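Local structure of malonyl CoA-acyl carrier protein transacylase (Burkholderia pseudomallei 1710b, 3EZO) at residues G57-D60 and E61-T65; S302-D305 and P306-D310. The protein probably transfers the malonyl group of malonyl-CoA to holo-acyl carrier protein, releasing CoA and supplying malonyl-ACP. All blocks are in the same frame, centred on the assembly; numbering follows the deposited sequence.

In the fold
Both interactions are local turns of a single chain, each at the start of a short helix, and they follow in series. Interaction 1 spans the whole of helix 59-62 and its flanking residues, a single turn between helices 50-56 and 65-85 at the surface. Interaction 2 comes near the C-terminus, where the edge strand 299-303 of the parallel sheet passes into helix 306-314. Their centres lie about 24 Å apart, with about 13 Å between nearest atoms, so they do not touch. Helix 65-85 relates them: it begins where interaction 1 ends, and its far end packs against Val303 and Leu309 of interaction 2. Both lie away from the predicted active-site residues Ser98 and His207.

Interaction 1 of 2, residues G57-D60 and E61-T65; sequences GPAD and ELNLT
The single-turn helix 59-62 opens at Pro58, its N-cap, whose carbonyl oxygen is the first acceptor. Gly57, with positive phi, and the cis peptide bond before Pro58 turn the chain out of helix 50-56 into this one. Leu62 N reaches Pro58 O at 3.1 Å, in the carbonyl plane and with an N-H...O angle of 160°, while Glu61 N makes a weak, strongly bent bond to the same oxygen. One residue further on, Asn63 N donates to Ala59 O at 2.8 Å. The amide of Asn63 folds back beside that oxygen, with CG 3.2 Å from Ala59 O; its OD1 accepts from Gln21 NE2 in a neighbouring loop. Where the turn unwinds, the Leu64 side chain lies against the end of the Asp60 carbonyl, its CG 3.3 Å from Asp60 O. Asp60 and Glu61 lie side by side, pointing the same way. With CG beside the backbone N (chi1 -55°) and the chain bent at chi2, Glu61 passes the proline ring, bringing its CG to 3.9 Å from Pro58 CD. Its carboxylate stands nearly perpendicular to that of Asp60, with Asp60 OD1 3.6 Å from Glu61 OE2. The like charges of Asp60 and Glu61 would be expected to repel, which would favour solvent screening at this surface and might raise the proton affinity of one carboxylate.

Interaction 2 of 2, residues S302-D305 and P306-D310; sequences SVFD and PASLD
Ser302, on the edge strand, meets Ser308 through its backbone: a water accepts from Ser302 N at 3.0 Å and donates to Ser308 O, while Ser302 O lies against Ser308 CB. Val303 follows with an apolar contact. Its CG1, anti to the backbone N (chi1 -179°), is 3.9 Å from Leu309 CB, and the two side chains cross obliquely. At Phe304 the strand has ended, and the backbone N donates almost straight to Ser308 OG, 3.0 Å away with an N-H...O angle of 170°. Ser308 OG sits over the centre of the Phe304 ring, and Ser308 CB, 3.8 Å from the ring centroid, makes a CH-pi contact over the same face. Asp305 is the N-cap of the helix. With its CG between backbone N and carbonyl carbon (chi1 68°), OD1 turns back to accept from Ser308 N at 2.9 Å. Ser308 OG is within hydrogen-bonding distance of both OD1 (2.8 Å) and O of Asp305, and its one proton may go to either. Asp305 O also receives Leu309 N at 3.0 Å, the first regular bond of the helix. Ser308 thus ties the strand end to the cap, and the carboxylate at the helix N-terminus would probably be stabilised by the helix dipole. Around this turn, Val303 bonds through its backbone to Glu280, on the neighbouring parallel strand 277-281, and to Gly282 just beyond it, Lys285 makes a cation-pi contact with Phe304, and helix 65-85 packs Trp83 against Val303 and Ala82 against Leu309.

Interaction 1 of 2, residues G57-D60 and E61-T65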
loop_
_atom_site.group_PDB
_atom_site.type_symbol
_atom_site.label_atom_id
_atom_site.label_comp_id
_atom_site.label_asym_id
_atom_site.label_seq_id
_atom_site.Cartn_x
_atom_site.Cartn_y
_atom_site.Cartn_z
ATOM N N GLY A 57 10.215 4.527 -18.174
ATOM C CA GLY A 57 10.083 5.754 -17.368
ATOM C C GLY A 57 9.903 6.984 -18.258
ATOM O O GLY A 57 9.074 6.986 -19.165
ATOM N N PRO A 58 10.707 8.035 -18.026
ATOM C CA PRO A 58 11.741 8.198 -17.008
ATOM C C PRO A 58 11.191 8.087 -15.604
ATOM O O PRO A 58 9.980 8.130 -15.405
ATOM C CB PRO A 58 12.260 9.629 -17.262
ATOM C CG PRO A 58 11.939 9.897 -18.621
ATOM C CD PRO A 58 10.672 9.185 -18.947
ATOM N N ALA A 59 12.082 7.952 -14.636
ATOM C CA ALA A 59 11.697 7.827 -13.251
ATOM C C ALA A 59 10.810 9.000 -12.778
ATOM O O ALA A 59 9.880 8.771 -11.991
ATOM C CB ALA A 59 12.919 7.680 -12.360
ATOM N N ASP A 60 11.041 10.212 -13.296
ATOM C CA ASP A 60 10.253 11.386 -12.865
ATOM C C ASP A 60 8.776 11.259 -13.259
ATOM O O ASP A 60 7.902 11.648 -12.494
ATOM C CB ASP A 60 10.888 12.760 -13.258
ATOM C CG ASP A 60 10.914 13.032 -14.755
ATOM O OD1 ASP A 60 10.613 12.127 -15.563
ATOM O OD2 ASP A 60 11.245 14.187 -15.151
ATOM N N GLU A 61 8.506 10.631 -14.405
ATOM C CA GLU A 61 7.123 10.282 -14.790
ATOM C C GLU A 61 6.579 9.137 -13.933
ATOM O O GLU A 61 5.455 9.186 -13.490
ATOM C CB GLU A 61 7.043 9.877 -16.269
ATOM C CG GLU A 61 7.599 10.900 -17.238
ATOM C CD GLU A 61 6.979 12.266 -17.120
ATOM O OE1 GLU A 61 5.763 12.369 -16.850
ATOM O OE2 GLU A 61 7.704 13.273 -17.374
ATOM N N LEU A 62 7.380 8.093 -13.731
ATOM C CA LEU A 62 6.919 6.897 -13.049
ATOM C C LEU A 62 6.581 7.249 -11.609
ATOM O O LEU A 62 5.656 6.659 -11.008
ATOM C CB LEU A 62 7.985 5.793 -13.076
ATOM C CG LEU A 62 7.599 4.401 -12.551
ATOM C CD1 LEU A 62 6.562 3.704 -13.443
ATOM C CD2 LEU A 62 8.829 3.518 -12.356
ATOM N N ASN A 63 7.346 8.192 -11.048
ATOM C CA ASN A 63 7.141 8.618 -9.663
ATOM C C ASN A 63 6.109 9.727 -9.437
ATOM O O ASN A 63 5.938 10.156 -8.313
ATOM C CB ASN A 63 8.444 9.093 -9.045
ATOM C CG ASN A 63 9.449 8.034 -8.918
ATOM O OD1 ASN A 63 9.162 6.837 -8.883
ATOM N ND2 ASN A 63 10.672 8.461 -8.814
ATOM N N LEU A 64 5.427 10.213 -10.448
ATOM C CA LEU A 64 4.290 11.095 -10.174
ATOM C C LEU A 64 3.195 10.228 -9.535
ATOM O O LEU A 64 2.827 9.208 -10.105
ATOM C CB LEU A 64 3.737 11.703 -11.449
ATOM C CG LEU A 64 4.715 12.498 -12.322
ATOM C CD1 LEU A 64 4.035 12.872 -13.610
ATOM C CD2 LEU A 64 5.217 13.711 -11.552
ATOM N N THR A 65 2.651 10.643 -8.392
ATOM C CA THR A 65 1.730 9.781 -7.631
ATOM C C THR A 65 0.510 9.352 -8.436
ATOM O O THR A 65 0.045 8.228 -8.293
ATOM C CB THR A 65 1.281 10.435 -6.304
ATOM O OG1 THR A 65 0.306 11.448 -6.590
ATOM C CG2 THR A 65 2.477 11.028 -5.561
#

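Interaction 2 of 2, residues S302-D305 and P306-D310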
loop_
_atom_site.group_PDB
_atom_site.type_symbol
_atom_site.label_atom_id
_atom_site.label_comp_id
_atom_site.label_asym_id
_atom_site.label_seq_id
_atom_site.Cartn_x
_atom_site.Cartn_y
_atom_site.Cartn_z
ATOM N N SER A 302 8.286 -14.219 -2.404
ATOM C CA SER A 302 7.807 -13.091 -3.199
ATOM C C SER A 302 7.601 -13.496 -4.611
ATOM O O SER A 302 8.284 -14.400 -5.119
ATOM C CB SER A 302 8.754 -11.939 -3.122
ATOM O OG SER A 302 9.121 -11.723 -1.773
ATOM N N VAL A 303 6.596 -12.883 -5.219
ATOM C CA VAL A 303 6.344 -13.062 -6.631
ATOM C C VAL A 303 6.553 -11.725 -7.324
ATOM O O VAL A 303 5.707 -10.815 -7.211
ATOM C CB VAL A 303 4.946 -13.572 -6.863
ATOM C CG1 VAL A 303 4.707 -13.783 -8.352
ATOM C CG2 VAL A 303 4.730 -14.862 -6.010
ATOM N N PHE A 304 7.687 -11.607 -8.021
ATOM C CA PHE A 304 8.005 -10.399 -8.806
ATOM C C PHE A 304 8.669 -10.679 -10.178
ATOM O O PHE A 304 8.921 -9.763 -10.959
ATOM C CB PHE A 304 8.895 -9.464 -7.972
ATOM C CG PHE A 304 10.165 -10.081 -7.550
ATOM C CD1 PHE A 304 11.261 -10.095 -8.408
ATOM C CD2 PHE A 304 10.295 -10.640 -6.291
ATOM C CE1 PHE A 304 12.466 -10.680 -8.037
ATOM C CE2 PHE A 304 11.503 -11.225 -5.903
ATOM C CZ PHE A 304 12.591 -11.235 -6.798
ATOM N N ASP A 305 8.944 -11.947 -10.451
ATOM C CA ASP A 305 9.448 -12.384 -11.750
ATOM C C ASP A 305 9.275 -13.911 -11.831
ATOM O O ASP A 305 8.880 -14.523 -10.851
ATOM C CB ASP A 305 10.898 -11.923 -11.968
ATOM C CG ASP A 305 11.925 -12.594 -11.067
ATOM O OD1 ASP A 305 11.658 -13.523 -10.261
ATOM O OD2 ASP A 305 13.088 -12.143 -11.172
ATOM N N PRO A 306 9.555 -14.529 -12.996
ATOM C CA PRO A 306 9.306 -15.968 -13.096
ATOM C C PRO A 306 10.065 -16.836 -12.114
ATOM O O PRO A 306 9.495 -17.812 -11.620
ATOM C CB PRO A 306 9.695 -16.286 -14.553
ATOM C CG PRO A 306 9.253 -15.093 -15.272
ATOM C CD PRO A 306 9.619 -13.915 -14.335
ATOM N N ALA A 307 11.322 -16.489 -11.799
ATOM C CA ALA A 307 12.097 -17.314 -10.892
ATOM C C ALA A 307 11.527 -17.271 -9.466
ATOM O O ALA A 307 11.329 -18.317 -8.825
ATOM C CB ALA A 307 13.586 -16.892 -10.915
ATOM N N SER A 308 11.254 -16.067 -8.982
ATOM C CA SER A 308 10.703 -15.886 -7.633
ATOM C C SER A 308 9.310 -16.566 -7.565
ATOM O O SER A 308 9.000 -17.182 -6.559
ATOM C CB SER A 308 10.622 -14.399 -7.291
ATOM O OG SER A 308 9.791 -13.696 -8.237
ATOM N N LEU A 309 8.514 -16.464 -8.643
ATOM C CA LEU A 309 7.213 -17.119 -8.703
ATOM C C LEU A 309 7.358 -18.633 -8.491
ATOM O O LEU A 309 6.660 -19.213 -7.673
ATOM C CB LEU A 309 6.499 -16.834 -10.015
ATOM C CG LEU A 309 5.007 -17.218 -10.227
ATOM C CD1 LEU A 309 4.495 -16.490 -11.479
ATOM C CD2 LEU A 309 4.764 -18.708 -10.362
ATOM N N ASP A 310 8.281 -19.265 -9.215
ATOM C CA ASP A 310 8.544 -20.712 -8.993
ATOM C C ASP A 310 8.969 -21.066 -7.585
ATOM O O ASP A 310 8.503 -22.050 -7.034
ATOM C CB ASP A 310 9.559 -21.254 -10.001
ATOM C CG ASP A 310 8.970 -21.396 -11.357
ATOM O OD1 ASP A 310 7.722 -21.403 -11.438
ATOM O OD2 ASP A 310 9.735 -21.438 -12.353
HETATM O O HOH W 1 9.699 -16.282 -3.978
#